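Local coordinates for exosome subunit (Archaeoglobus fulgidus, PDB 2OGK), which is of unknown function but resembles RNA-binding proteins in structure, although a role in binding RNA appears unlikely, at residues K3-E7 / I136-R140; I6-V11 / I64-W68. All coordinates share one frame; numbering follows the deposited sequence.

Contact 1 (K3-E7 / I136-R140); sequences KGKIE and IEFAR
Phe138 turns one ring face to Gly4, with Lys5 O reached obliquely and Ile6 at the rim. This is strand-to-helix packing in an alpha+beta fold with an antiparallel sheet: the N-terminal loop and the start of the central strand 5-15 meet the C-terminal helix 132-142. Phe138 points its CB at the N-terminal segment, where Phe138 CB lies 4.0 Å from Lys3 O. CG stands anti to the backbone N (chi1 168°), and this carries the ring out from the helix toward the N-terminal backbone. CD1 comes next, near the Lys3-Gly4 peptide. Phe138 CE1 lies 3.5 Å from Gly4 O. Gly4 CA sits squarely over the ring face in a CH-pi contact, 4.1 Å from the centroid and 2° off the normal. Gly4 has no side chain between its backbone and the ring. On the other branch, Phe138 CE2 lies 3.4 Å from Lys5 O. Phe138 also packs on Leu125 of strand 118-126; the next residue, Val126, is backbone hydrogen-bonded to Lys5. Replacing Phe138 by alanine removes the ring and is likely to leave Gly4 CA without its aromatic partner and open a gap beside Ile6 CG1. No hydrogen bond joins the two segments. At the tip of the ring, Phe138 CZ meets Ile6 CG1 at 4.1 Å, the two side chains crossing at about a right angle, while Ile6 N lies at the ring edge, near its plane.

Contact 2 (I6-V11 / I64-W68); sequences IEWVRV and IKKFW
Ile64 pushes its CG2 methyl into the hollow between Ile6 and Val9. Ile64 CG2 lies 3.7 Å from Ile6 CB and 4.1 Å from Val9 CG2. It stands anti to the backbone N of Ile64, which sends it at the strand. The other branch ends with Ile64 CD1 4.1 Å from Trp8 CA, so it rests on the strand backbone. The side chains of Ile6 and Val9 each run antiparallel to that of Ile64, side by side with it. Glu7 and Trp8 both turn away from the helix, which breaks the strict alternation of a strand and leaves Ile6 and Val9 as the flanking bumps. Farther along the helix, Phe67 brings its ring to the next pair. Phe67 CE2 lies 4.0 Å from Val9 CG2, and Phe67 CZ meets Val11 CG2 at 4.1 Å; both valines approach the ring obliquely. Lys65 is exposed at the margin. Its chain bends at chi2 and chi4 and lays Lys65 NZ 3.9 Å from Ile6 CG1. Leu58 of strand 50-58 touches both Ile64 and Phe67. On the far face of the strand, the Arg10 guanidinium lies over the Trp8 indole and its NE pairs with Glu57. The axes of strand segment 6-11 and helix segment 64-68 pass 9.6 Å apart, at 55°. This is helix-on-sheet packing of an alpha+beta fold, helix 61-75 lying across one face of the antiparallel sheet at its middle strand.

Both contacts set a helix against the same central strand 5-15. Ile6 is shared, meeting helix 132-142 in contact 1 and helix 61-75 in contact 2. Contact 2 is the core one: its centre is about 9 Å from the centre of the chain, and most of its touching residues are buried. The centre of contact 1 lies about 16 Å from the centre of the chain, where the chain begins, and half of its touching residues are exposed. The chemistry follows. Contact 2 is mainly side chain against side chain, largely apolar apart from Lys65. Contact 1 rests largely on one aromatic ring against peptide backbone.

Contact 1 (K3-E7 / I136-R140)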
loop_
_atom_site.group_PDB
_atom_site.type_symbol
_atom_site.label_atom_id
_atom_site.label_comp_id
_atom_site.label_asym_id
_atom_site.label_seq_id
_atom_site.Cartn_x
_atom_site.Cartn_y
_atom_site.Cartn_z
ATOM N N LYS D 3 -10.021 16.881 13.829
ATOM C CA LYS D 3 -9.141 17.921 13.202
ATOM C C LYS D 3 -7.785 17.381 12.731
ATOM O O LYS D 3 -7.194 16.490 13.341
ATOM C CB LYS D 3 -8.918 19.094 14.173
ATOM C CG LYS D 3 -8.059 20.244 13.625
ATOM C CD LYS D 3 -8.881 21.404 13.027
ATOM C CE LYS D 3 -9.368 21.164 11.587
ATOM N NZ LYS D 3 -10.588 20.305 11.462
ATOM N N GLY D 4 -7.304 17.955 11.636
ATOM C CA GLY D 4 -6.041 17.567 11.039
ATOM C C GLY D 4 -6.190 17.887 9.565
ATOM O O GLY D 4 -7.169 18.532 9.165
ATOM N N LYS D 5 -5.233 17.462 8.750
ATOM C CA LYS D 5 -5.338 17.711 7.318
ATOM C C LYS D 5 -4.829 16.530 6.493
ATOM O O LYS D 5 -4.200 15.597 7.022
ATOM C CB LYS D 5 -4.575 18.983 6.930
ATOM C CG LYS D 5 -3.056 18.881 6.988
ATOM C CD LYS D 5 -2.421 19.963 6.118
ATOM C CE LYS D 5 -0.945 19.687 5.814
ATOM N NZ LYS D 5 -0.383 20.682 4.834
ATOM N N ILE D 6 -5.132 16.582 5.196
ATOM C CA ILE D 6 -4.707 15.562 4.248
ATOM C C ILE D 6 -3.469 16.110 3.543
ATOM O O ILE D 6 -3.583 16.783 2.526
ATOM C CB ILE D 6 -5.792 15.293 3.181
ATOM C CG1 ILE D 6 -7.146 15.061 3.841
ATOM C CG2 ILE D 6 -5.419 14.080 2.367
ATOM C CD1 ILE D 6 -8.259 14.801 2.852
ATOM N N GLU D 7 -2.289 15.840 4.085
ATOM C CA GLU D 7 -1.053 16.329 3.481
ATOM C C GLU D 7 -1.071 16.195 1.947
ATOM O O GLU D 7 -0.727 17.144 1.238
ATOM C CB GLU D 7 0.135 15.571 4.052
ATOM C CG GLU D 7 1.434 16.308 3.964
ATOM C CD GLU D 7 2.621 15.420 4.320
ATOM O OE1 GLU D 7 2.574 14.730 5.370
ATOM O OE2 GLU D 7 3.605 15.415 3.546
ATOM N N ILE D 136 -7.703 8.348 13.286
ATOM C CA ILE D 136 -8.951 7.661 12.951
ATOM C C ILE D 136 -10.152 8.604 13.199
ATOM O O ILE D 136 -11.126 8.604 12.448
ATOM C CB ILE D 136 -9.026 6.349 13.787
ATOM C CG1 ILE D 136 -9.707 5.225 12.988
ATOM C CG2 ILE D 136 -9.658 6.638 15.138
ATOM C CD1 ILE D 136 -11.226 5.250 12.990
ATOM N N GLU D 137 -10.055 9.425 14.240
ATOM C CA GLU D 137 -11.087 10.404 14.561
ATOM C C GLU D 137 -11.231 11.395 13.398
ATOM O O GLU D 137 -12.336 11.746 12.979
ATOM C CB GLU D 137 -10.702 11.171 15.826
ATOM C CG GLU D 137 -11.708 12.240 16.228
ATOM C CD GLU D 137 -11.138 13.265 17.198
ATOM O OE1 GLU D 137 -10.013 13.760 16.949
ATOM O OE2 GLU D 137 -11.817 13.591 18.200
ATOM N N PHE D 138 -10.094 11.848 12.891
ATOM C CA PHE D 138 -10.058 12.781 11.780
ATOM C C PHE D 138 -10.657 12.155 10.523
ATOM O O PHE D 138 -11.512 12.756 9.863
ATOM C CB PHE D 138 -8.610 13.210 11.526
ATOM C CG PHE D 138 -8.410 13.946 10.237
ATOM C CD1 PHE D 138 -9.290 14.948 9.847
ATOM C CD2 PHE D 138 -7.323 13.656 9.424
ATOM C CE1 PHE D 138 -9.092 15.651 8.665
ATOM C CE2 PHE D 138 -7.110 14.351 8.237
ATOM C CZ PHE D 138 -7.996 15.352 7.858
ATOM N N ALA D 139 -10.203 10.946 10.197
ATOM C CA ALA D 139 -10.689 10.239 9.019
ATOM C C ALA D 139 -12.182 10.061 9.136
ATOM O O ALA D 139 -12.906 10.246 8.176
ATOM C CB ALA D 139 -10.015 8.891 8.890
ATOM N N ARG D 140 -12.647 9.700 10.321
ATOM C CA ARG D 140 -14.069 9.532 10.519
ATOM C C ARG D 140 -14.816 10.852 10.225
ATOM O O ARG D 140 -15.989 10.847 9.840
ATOM C CB ARG D 140 -14.331 9.065 11.945
ATOM C CG ARG D 140 -15.787 8.805 12.234
ATOM C CD ARG D 140 -15.947 8.220 13.616
ATOM N NE ARG D 140 -15.351 6.892 13.698
ATOM C CZ ARG D 140 -14.533 6.499 14.667
ATOM N NH1 ARG D 140 -14.210 7.342 15.643
ATOM N NH2 ARG D 140 -14.051 5.263 14.665
#

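Contact 2 (I6-V11 / I64-W68)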
loop_
_atom_site.group_PDB
_atom_site.type_symbol
_atom_site.label_atom_id
_atom_site.label_comp_id
_atom_site.label_asym_id
_atom_site.label_seq_id
_atom_site.Cartn_x
_atom_site.Cartn_y
_atom_site.Cartn_z
ATOM N N ILE D 6 -5.132 16.582 5.196
ATOM C CA ILE D 6 -4.707 15.562 4.248
ATOM C C ILE D 6 -3.469 16.110 3.543
ATOM O O ILE D 6 -3.583 16.783 2.526
ATOM C CB ILE D 6 -5.792 15.293 3.181
ATOM C CG1 ILE D 6 -7.146 15.061 3.841
ATOM C CG2 ILE D 6 -5.419 14.080 2.367
ATOM C CD1 ILE D 6 -8.259 14.801 2.852
ATOM N N GLU D 7 -2.289 15.840 4.085
ATOM C CA GLU D 7 -1.053 16.329 3.481
ATOM C C GLU D 7 -1.071 16.195 1.947
ATOM O O GLU D 7 -0.727 17.144 1.238
ATOM C CB GLU D 7 0.135 15.571 4.052
ATOM C CG GLU D 7 1.434 16.308 3.964
ATOM C CD GLU D 7 2.621 15.420 4.320
ATOM O OE1 GLU D 7 2.574 14.730 5.370
ATOM O OE2 GLU D 7 3.605 15.415 3.546
ATOM N N TRP D 8 -1.461 15.026 1.433
ATOM C CA TRP D 8 -1.540 14.802 -0.019
ATOM C C TRP D 8 -2.535 13.725 -0.431
ATOM O O TRP D 8 -3.199 13.119 0.408
ATOM C CB TRP D 8 -0.171 14.442 -0.615
ATOM C CG TRP D 8 0.565 13.343 0.083
ATOM C CD1 TRP D 8 1.654 13.483 0.883
ATOM C CD2 TRP D 8 0.293 11.936 0.017
ATOM N NE1 TRP D 8 2.091 12.255 1.322
ATOM C CE2 TRP D 8 1.274 11.285 0.808
ATOM C CE3 TRP D 8 -0.683 11.159 -0.629
ATOM C CZ2 TRP D 8 1.311 9.890 0.970
ATOM C CZ3 TRP D 8 -0.646 9.769 -0.465
ATOM C CH2 TRP D 8 0.348 9.156 0.332
ATOM N N VAL D 9 -2.616 13.497 -1.740
ATOM C CA VAL D 9 -3.508 12.496 -2.324
ATOM C C VAL D 9 -2.914 11.904 -3.595
ATOM O O VAL D 9 -2.619 12.623 -4.545
ATOM C CB VAL D 9 -4.896 13.091 -2.689
ATOM C CG1 VAL D 9 -5.637 12.142 -3.633
ATOM C CG2 VAL D 9 -5.718 13.318 -1.427
ATOM N N ARG D 10 -2.760 10.587 -3.607
ATOM C CA ARG D 10 -2.212 9.891 -4.765
ATOM C C ARG D 10 -3.223 8.919 -5.386
ATOM O O ARG D 10 -3.801 8.076 -4.704
ATOM C CB ARG D 10 -0.918 9.178 -4.362
ATOM C CG ARG D 10 0.132 10.164 -3.892
ATOM C CD ARG D 10 1.371 9.493 -3.350
ATOM N NE ARG D 10 2.256 10.473 -2.725
ATOM C CZ ARG D 10 3.316 10.174 -1.976
ATOM N NH1 ARG D 10 3.644 8.905 -1.745
ATOM N NH2 ARG D 10 4.048 11.153 -1.449
ATOM N N VAL D 11 -3.448 9.088 -6.687
ATOM C CA VAL D 11 -4.381 8.260 -7.455
ATOM C C VAL D 11 -3.605 7.535 -8.548
ATOM O O VAL D 11 -3.060 8.162 -9.449
ATOM C CB VAL D 11 -5.489 9.114 -8.122
ATOM C CG1 VAL D 11 -6.318 8.255 -9.044
ATOM C CG2 VAL D 11 -6.381 9.744 -7.059
ATOM N N ILE D 64 -7.246 19.092 -3.151
ATOM C CA ILE D 64 -7.429 18.047 -2.150
ATOM C C ILE D 64 -8.868 18.028 -1.641
ATOM O O ILE D 64 -9.569 17.016 -1.737
ATOM C CB ILE D 64 -6.499 18.275 -0.923
ATOM C CG1 ILE D 64 -5.061 18.528 -1.372
ATOM C CG2 ILE D 64 -6.559 17.080 0.013
ATOM C CD1 ILE D 64 -4.279 17.303 -1.702
ATOM N N LYS D 65 -9.305 19.160 -1.101
ATOM C CA LYS D 65 -10.641 19.261 -0.539
ATOM C C LYS D 65 -11.778 19.180 -1.544
ATOM O O LYS D 65 -12.797 18.543 -1.274
ATOM C CB LYS D 65 -10.742 20.531 0.310
ATOM C CG LYS D 65 -9.967 20.420 1.635
ATOM C CD LYS D 65 -10.414 19.167 2.441
ATOM C CE LYS D 65 -9.747 19.028 3.825
ATOM N NZ LYS D 65 -8.276 18.781 3.776
ATOM N N LYS D 66 -11.612 19.815 -2.700
ATOM C CA LYS D 66 -12.649 19.764 -3.728
ATOM C C LYS D 66 -12.719 18.326 -4.230
ATOM O O LYS D 66 -13.801 17.764 -4.440
ATOM C CB LYS D 66 -12.326 20.706 -4.895
ATOM C CG LYS D 66 -13.348 20.612 -6.027
ATOM C CD LYS D 66 -14.777 20.770 -5.490
ATOM C CE LYS D 66 -15.820 20.102 -6.389
ATOM N NZ LYS D 66 -15.931 20.717 -7.745
ATOM N N PHE D 67 -11.541 17.742 -4.416
ATOM C CA PHE D 67 -11.427 16.371 -4.861
ATOM C C PHE D 67 -12.081 15.418 -3.861
ATOM O O PHE D 67 -12.870 14.553 -4.251
ATOM C CB PHE D 67 -9.957 15.994 -5.024
ATOM C CG PHE D 67 -9.718 14.516 -5.027
ATOM C CD1 PHE D 67 -10.376 13.694 -5.943
ATOM C CD2 PHE D 67 -8.863 13.937 -4.095
ATOM C CE1 PHE D 67 -10.188 12.321 -5.928
ATOM C CE2 PHE D 67 -8.666 12.566 -4.071
ATOM C CZ PHE D 67 -9.330 11.753 -4.987
ATOM N N TRP D 68 -11.749 15.574 -2.579
ATOM C CA TRP D 68 -12.312 14.707 -1.553
ATOM C C TRP D 68 -13.829 14.859 -1.421
ATOM O O TRP D 68 -14.540 13.881 -1.161
ATOM C CB TRP D 68 -11.637 14.950 -0.191
ATOM C CG TRP D 68 -12.295 14.144 0.905
ATOM C CD1 TRP D 68 -13.251 14.578 1.786
ATOM C CD2 TRP D 68 -12.161 12.730 1.132
ATOM N NE1 TRP D 68 -13.724 13.525 2.535
ATOM C CE2 TRP D 68 -13.072 12.380 2.155
ATOM C CE3 TRP D 68 -11.361 11.725 0.567
ATOM C CZ2 TRP D 68 -13.205 11.068 2.622
ATOM C CZ3 TRP D 68 -11.494 10.420 1.035
ATOM C CH2 TRP D 68 -12.410 10.107 2.052
#